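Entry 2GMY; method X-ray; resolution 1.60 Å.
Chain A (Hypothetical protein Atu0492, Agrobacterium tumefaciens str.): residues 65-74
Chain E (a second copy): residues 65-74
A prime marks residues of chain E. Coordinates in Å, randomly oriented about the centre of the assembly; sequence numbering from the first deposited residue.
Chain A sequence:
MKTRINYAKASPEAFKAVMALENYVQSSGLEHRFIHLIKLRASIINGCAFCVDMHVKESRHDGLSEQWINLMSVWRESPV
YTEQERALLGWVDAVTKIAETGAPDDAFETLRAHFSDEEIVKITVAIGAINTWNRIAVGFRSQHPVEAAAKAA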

ATOM      1  N   SER A  65      32.525  -5.300  -2.079  1.00 16.33           N
ATOM      2  CA  SER A  65      32.373  -6.361  -3.083  1.00 16.68           C
ATOM      3  C   SER A  65      31.181  -6.133  -4.020  1.00 16.64           C
ATOM      4  O   SER A  65      30.227  -5.426  -3.680  1.00 15.95           O
ATOM      5  N   GLU A  66      31.213  -6.761  -5.189  1.00 16.56           N
ATOM      6  CA  GLU A  66      30.057  -6.661  -6.095  1.00 16.78           C
ATOM      7  C   GLU A  66      28.806  -7.281  -5.461  1.00 16.73           C
ATOM      8  O   GLU A  66      27.690  -6.835  -5.732  1.00 16.28           O
ATOM      9  N   GLN A  67      28.993  -8.290  -4.613  1.00 16.44           N
ATOM     10  CA  GLN A  67      27.876  -8.919  -3.923  1.00 17.02           C
ATOM     11  C   GLN A  67      27.251  -7.934  -2.934  1.00 16.36           C
ATOM     12  O   GLN A  67      26.035  -7.765  -2.890  1.00 16.15           O
ATOM     13  N   TRP A  68      28.095  -7.281  -2.146  1.00 15.34           N
ATOM     14  CA  TRP A  68      27.637  -6.270  -1.189  1.00 15.05           C
ATOM     15  C   TRP A  68      26.819  -5.193  -1.901  1.00 14.57           C
ATOM     16  O   TRP A  68      25.784  -4.738  -1.398  1.00 14.27           O
ATOM     17  N   ILE A  69      27.307  -4.775  -3.064  1.00 13.54           N
ATOM     18  CA  ILE A  69      26.649  -3.745  -3.890  1.00 13.76           C
ATOM     19  C   ILE A  69      25.336  -4.257  -4.507  1.00 14.13           C
ATOM     20  O   ILE A  69      24.274  -3.632  -4.353  1.00 13.80           O
ATOM     21  N   ASN A  70      25.399  -5.398  -5.186  1.00 14.12           N
ATOM     22  CA  ASN A  70      24.227  -5.916  -5.900  1.00 15.50           C
ATOM     23  C   ASN A  70      23.096  -6.448  -5.047  1.00 15.09           C
ATOM     24  O   ASN A  70      21.940  -6.441  -5.479  1.00 15.61           O
ATOM     25  N   LEU A  71      23.399  -6.907  -3.843  1.00 14.13           N
ATOM     26  CA  LEU A  71      22.363  -7.489  -3.011  1.00 13.83           C
ATOM     27  C   LEU A  71      21.654  -6.465  -2.134  1.00 13.29           C
ATOM     28  O   LEU A  71      20.759  -6.798  -1.383  1.00 13.46           O
ATOM     29  N   MET A  72      22.043  -5.209  -2.265  1.00 13.28           N
ATOM     30  CA  MET A  72      21.489  -4.205  -1.390  1.00 13.06           C
ATOM     31  C   MET A  72      20.012  -3.985  -1.625  1.00 13.11           C
ATOM     32  O   MET A  72      19.310  -3.526  -0.764  1.00 13.11           O
ATOM     33  N   SER A  73      19.571  -4.278  -2.834  1.00 12.84           N
ATOM     34  CA  SER A  73      18.183  -4.091  -3.183  1.00 12.64           C
ATOM     35  C   SER A  73      17.311  -5.116  -2.469  1.00 12.80           C
ATOM     36  O   SER A  73      16.128  -4.939  -2.378  1.00 13.26           O
ATOM     37  N   VAL A  74      17.933  -6.173  -1.958  1.00 11.96           N
ATOM     38  CA  VAL A  74      17.231  -7.333  -1.399  1.00 12.36           C
ATOM     39  C   VAL A  74      17.932  -7.814  -0.120  1.00 12.37           C
ATOM     40  O   VAL A  74      17.987  -9.001   0.187  1.00 12.74           O
TER
ATOM     41  N   SER E  65      26.736  -5.691 -18.901  1.00 24.04           N
ATOM     42  CA  SER E  65      27.562  -4.700 -18.217  1.00 23.73           C
ATOM     43  C   SER E  65      27.173  -4.557 -16.761  1.00 23.31           C
ATOM     44  O   SER E  65      26.026  -4.829 -16.390  1.00 22.50           O
ATOM     45  N   GLU E  66      28.125  -4.112 -15.940  1.00 22.75           N
ATOM     46  CA  GLU E  66      27.839  -3.882 -14.525  1.00 22.61           C
ATOM     47  C   GLU E  66      26.712  -2.864 -14.315  1.00 22.28           C
ATOM     48  O   GLU E  66      25.874  -3.063 -13.443  1.00 22.00           O
ATOM     49  N   GLN E  67      26.674  -1.794 -15.112  1.00 21.43           N
ATOM     50  CA  GLN E  67      25.577  -0.817 -15.014  1.00 21.11           C
ATOM     51  C   GLN E  67      24.213  -1.431 -15.322  1.00 20.21           C
ATOM     52  O   GLN E  67      23.238  -1.186 -14.607  1.00 19.88           O
ATOM     53  N   TRP E  68      24.137  -2.227 -16.392  1.00 19.09           N
ATOM     54  CA  TRP E  68      22.891  -2.910 -16.749  1.00 18.09           C
ATOM     55  C   TRP E  68      22.395  -3.749 -15.577  1.00 17.76           C
ATOM     56  O   TRP E  68      21.196  -3.810 -15.297  1.00 17.69           O
ATOM     57  N   ILE E  69      23.332  -4.404 -14.899  1.00 16.88           N
ATOM     58  CA  ILE E  69      23.012  -5.237 -13.749  1.00 16.58           C
ATOM     59  C   ILE E  69      22.647  -4.371 -12.534  1.00 16.14           C
ATOM     60  O   ILE E  69      21.590  -4.574 -11.927  1.00 15.03           O
ATOM     61  N   ASN E  70      23.526  -3.422 -12.195  1.00 16.97           N
ATOM     62  CA  ASN E  70      23.414  -2.635 -10.958  1.00 17.47           C
ATOM     63  C   ASN E  70      22.171  -1.734 -10.931  1.00 17.00           C
ATOM     64  O   ASN E  70      21.628  -1.452  -9.858  1.00 18.23           O
ATOM     65  N   LEU E  71      21.726  -1.288 -12.103  1.00 15.95           N
ATOM     66  CA  LEU E  71      20.622  -0.319 -12.213  1.00 15.54           C
ATOM     67  C   LEU E  71      19.233  -0.949 -12.351  1.00 14.59           C
ATOM     68  O   LEU E  71      18.216  -0.234 -12.457  1.00 14.31           O
ATOM     69  N   MET E  72      19.179  -2.278 -12.333  1.00 14.02           N
ATOM     70  CA  MET E  72      17.919  -2.981 -12.599  1.00 14.79           C
ATOM     71  C   MET E  72      16.887  -2.727 -11.502  1.00 14.63           C
ATOM     72  O   MET E  72      15.676  -2.776 -11.749  1.00 14.65           O
ATOM     73  N   SER E  73      17.368  -2.470 -10.290  1.00 13.75           N
ATOM     74  CA  SER E  73      16.467  -2.155  -9.180  1.00 13.62           C
ATOM     75  C   SER E  73      15.731  -0.822  -9.360  1.00 13.51           C
ATOM     76  O   SER E  73      14.705  -0.585  -8.709  1.00 13.65           O
ATOM     77  N   VAL E  74      16.265   0.041 -10.229  1.00 12.61           N
ATOM     78  CA  VAL E  74      15.768   1.397 -10.394  1.00 12.45           C
ATOM     79  C   VAL E  74      15.677   1.769 -11.871  1.00 12.84           C
ATOM     80  O   VAL E  74      15.920   2.916 -12.252  1.00 13.77           O
TER

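When two copies of one short helix meet near a symmetry axis, each residue close to the axis tends to face its own twin, and like chemistry must be reconciled with like. The 65-74 stretches illustrate this, with helices 66-70 inclined at 42° and 11.6 Å apart at closest approach, burying a modest 236 Å².

The acidic pair shows the problem most plainly. Glu66 and Glu66′ both point toward the opposite stretch, with chi1 and chi2 in m, and this brings Glu66 OE1 within 4.1 Å of Glu66′ OE1. Water 1 sits between the two carboxylates: its oxygen lies 2.5 Å from Glu66 OE1 and 2.4 Å from Glu66′ OE1, and it accepts a hydrogen bond from Asn70′ ND2 at 2.9 Å.

Beside this cluster, Asn70 and Asn70′, both m at chi1, leave their backbones sideways, yet their ends reach across and bury the largest areas of the contact. The orientation of the Asn70 amide is uncertain, so the pairing of the two amides remains open.

Apolar packing is sparse. Ile69′ (m, t) points toward chain A and lies against the end of Asn70. Farther along, Ser73 and Ser73′, both p, meet through carbon, Ser73 CB to Ser73′ CB at 3.9 Å.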

ATOM      1  CB  SER A  65      32.248  -7.720  -2.401  1.00 17.13           C
ATOM      2  OG  SER A  65      30.972  -7.871  -1.798  1.00 17.43           O
ATOM      3  CB  GLU A  66      30.346  -7.250  -7.482  1.00 17.30           C
ATOM      4  CG  GLU A  66      31.505  -6.561  -8.225  1.00 19.16           C
ATOM      5  CD  GLU A  66      31.294  -5.060  -8.415  1.00 22.13           C
ATOM      6  OE1 GLU A  66      30.163  -4.644  -8.746  1.00 22.91           O
ATOM      7  OE2 GLU A  66      32.263  -4.291  -8.252  1.00 23.86           O
ATOM      8  CB  GLN A  67      28.375 -10.146  -3.184  1.00 17.74           C
ATOM      9  CG  GLN A  67      27.368 -11.230  -3.048  1.00 21.03           C
ATOM     10  CD  GLN A  67      27.980 -12.525  -2.557  1.00 24.00           C
ATOM     11  OE1 GLN A  67      28.890 -12.526  -1.713  1.00 26.14           O
ATOM     12  NE2 GLN A  67      27.483 -13.634  -3.074  1.00 22.52           N
ATOM     13  CB  TRP A  68      28.854  -5.642  -0.525  1.00 15.73           C
ATOM     14  CG  TRP A  68      28.614  -4.721   0.640  1.00 14.93           C
ATOM     15  CD1 TRP A  68      28.677  -5.049   1.963  1.00 15.56           C
ATOM     16  CD2 TRP A  68      28.357  -3.311   0.589  1.00 14.16           C
ATOM     17  NE1 TRP A  68      28.459  -3.934   2.740  1.00 14.88           N
ATOM     18  CE2 TRP A  68      28.264  -2.854   1.922  1.00 15.47           C
ATOM     19  CE3 TRP A  68      28.197  -2.388  -0.458  1.00 14.42           C
ATOM     20  CZ2 TRP A  68      28.021  -1.519   2.244  1.00 16.86           C
ATOM     21  CZ3 TRP A  68      27.948  -1.046  -0.138  1.00 15.34           C
ATOM     22  CH2 TRP A  68      27.860  -0.629   1.205  1.00 15.64           C
ATOM     23  CB  ILE A  69      27.612  -3.271  -4.999  1.00 13.81           C
ATOM     24  CG1 ILE A  69      28.805  -2.526  -4.382  1.00 14.57           C
ATOM     25  CG2 ILE A  69      26.891  -2.409  -6.035  1.00 14.87           C
ATOM     26  CD1 ILE A  69      29.914  -2.210  -5.420  1.00 13.97           C
ATOM     27  CB  ASN A  70      24.643  -6.974  -6.898  1.00 16.20           C
ATOM     28  CG  ASN A  70      25.253  -6.363  -8.121  1.00 18.14           C
ATOM     29  OD1 ASN A  70      26.463  -6.454  -8.333  1.00 22.59           O
ATOM     30  ND2 ASN A  70      24.428  -5.697  -8.919  1.00 19.27           N
ATOM     31  CB  LEU A  71      22.913  -8.637  -2.178  1.00 14.40           C
ATOM     32  CG  LEU A  71      23.128  -9.944  -2.946  1.00 16.81           C
ATOM     33  CD1 LEU A  71      24.001 -10.806  -2.148  1.00 22.14           C
ATOM     34  CD2 LEU A  71      21.820 -10.639  -3.189  1.00 19.49           C
ATOM     35  CB  MET A  72      22.194  -2.883  -1.506  1.00 13.77           C
ATOM     36  CG  MET A  72      21.692  -2.005  -0.446  1.00 13.34           C
ATOM     37  SD  MET A  72      22.746  -2.242   0.955  1.00 18.37           S
ATOM     38  CE  MET A  72      23.624  -0.814   0.501  1.00  2.00           C
ATOM     39  CB  SER A  73      17.995  -4.201  -4.693  1.00 13.00           C
ATOM     40  OG  SER A  73      18.308  -5.480  -5.143  1.00 13.42           O
ATOM     41  CB  VAL A  74      17.104  -8.484  -2.459  1.00 11.62           C
ATOM     42  CG1 VAL A  74      16.202  -8.060  -3.620  1.00 13.42           C
ATOM     43  CG2 VAL A  74      18.477  -8.909  -2.985  1.00 13.46           C
TER
ATOM     44  CB  SER E  65      27.453  -3.342 -18.905  1.00 24.31           C
ATOM     45  OG  SER E  65      26.179  -2.767 -18.679  1.00 23.41           O
ATOM     46  CB  GLU E  66      29.106  -3.499 -13.743  1.00 23.16           C
ATOM     47  CG  GLU E  66      30.218  -4.552 -13.764  1.00 25.04           C
ATOM     48  CD  GLU E  66      29.798  -5.951 -13.292  1.00 27.55           C
ATOM     49  OE1 GLU E  66      28.921  -6.090 -12.411  1.00 29.47           O
ATOM     50  OE2 GLU E  66      30.366  -6.935 -13.809  1.00 30.74           O
ATOM     51  CB  GLN E  67      25.802   0.382 -15.934  1.00 21.52           C
ATOM     52  CG  GLN E  67      26.377   1.594 -15.261  1.00 23.29           C
ATOM     53  CD  GLN E  67      26.370   2.811 -16.177  1.00 24.48           C
ATOM     54  OE1 GLN E  67      26.381   3.948 -15.713  1.00 24.32           O
ATOM     55  NE2 GLN E  67      26.348   2.570 -17.492  1.00 25.32           N
ATOM     56  CB  TRP E  68      23.149  -3.803 -17.965  1.00 18.04           C
ATOM     57  CG  TRP E  68      21.958  -4.456 -18.620  1.00 17.01           C
ATOM     58  CD1 TRP E  68      21.253  -3.991 -19.691  1.00 18.10           C
ATOM     59  CD2 TRP E  68      21.397  -5.725 -18.290  1.00 16.30           C
ATOM     60  NE1 TRP E  68      20.269  -4.886 -20.041  1.00 17.85           N
ATOM     61  CE2 TRP E  68      20.342  -5.969 -19.206  1.00 16.98           C
ATOM     62  CE3 TRP E  68      21.674  -6.686 -17.309  1.00 17.15           C
ATOM     63  CZ2 TRP E  68      19.559  -7.125 -19.159  1.00 17.29           C
ATOM     64  CZ3 TRP E  68      20.893  -7.851 -17.269  1.00 17.89           C
ATOM     65  CH2 TRP E  68      19.845  -8.052 -18.188  1.00 18.15           C
ATOM     66  CB  ILE E  69      24.194  -6.172 -13.380  1.00 16.81           C
ATOM     67  CG1 ILE E  69      24.475  -7.179 -14.511  1.00 16.48           C
ATOM     68  CG2 ILE E  69      23.906  -6.898 -12.083  1.00 17.27           C
ATOM     69  CD1 ILE E  69      25.779  -8.010 -14.307  1.00 17.92           C
ATOM     70  CB  ASN E  70      24.661  -1.747 -10.713  1.00 17.68           C
ATOM     71  CG  ASN E  70      26.021  -2.525 -10.704  1.00 19.80           C
ATOM     72  OD1 ASN E  70      27.051  -1.960 -11.080  1.00 22.68           O
ATOM     73  ND2 ASN E  70      26.022  -3.775 -10.268  1.00 20.50           N
ATOM     74  CB  LEU E  71      20.878   0.665 -13.366  1.00 16.08           C
ATOM     75  CG  LEU E  71      21.771   1.888 -13.066  1.00 17.36           C
ATOM     76  CD1 LEU E  71      21.126   2.824 -12.036  1.00 18.77           C
ATOM     77  CD2 LEU E  71      23.155   1.489 -12.599  1.00 19.24           C
ATOM     78  CB  MET E  72      18.160  -4.477 -12.760  1.00 15.25           C
ATOM     79  CG  MET E  72      17.015  -5.213 -13.412  1.00 16.48           C
ATOM     80  SD  MET E  72      16.794  -4.856 -15.188  1.00 16.35           S
ATOM     81  CE  MET E  72      18.262  -5.585 -15.968  1.00 19.95           C
ATOM     82  CB  SER E  73      17.250  -2.137  -7.872  1.00 13.15           C
ATOM     83  OG  SER E  73      18.210  -1.087  -7.905  1.00 13.73           O
ATOM     84  CB  VAL E  74      16.632   2.418  -9.605  1.00 12.53           C
ATOM     85  CG1 VAL E  74      16.487   2.182  -8.107  1.00 11.99           C
ATOM     86  CG2 VAL E  74      18.101   2.326 -10.016  1.00 12.90           C
TER
HETATM   87  O   HOH W   1      28.282  -5.579 -10.130  1.00 28.51           O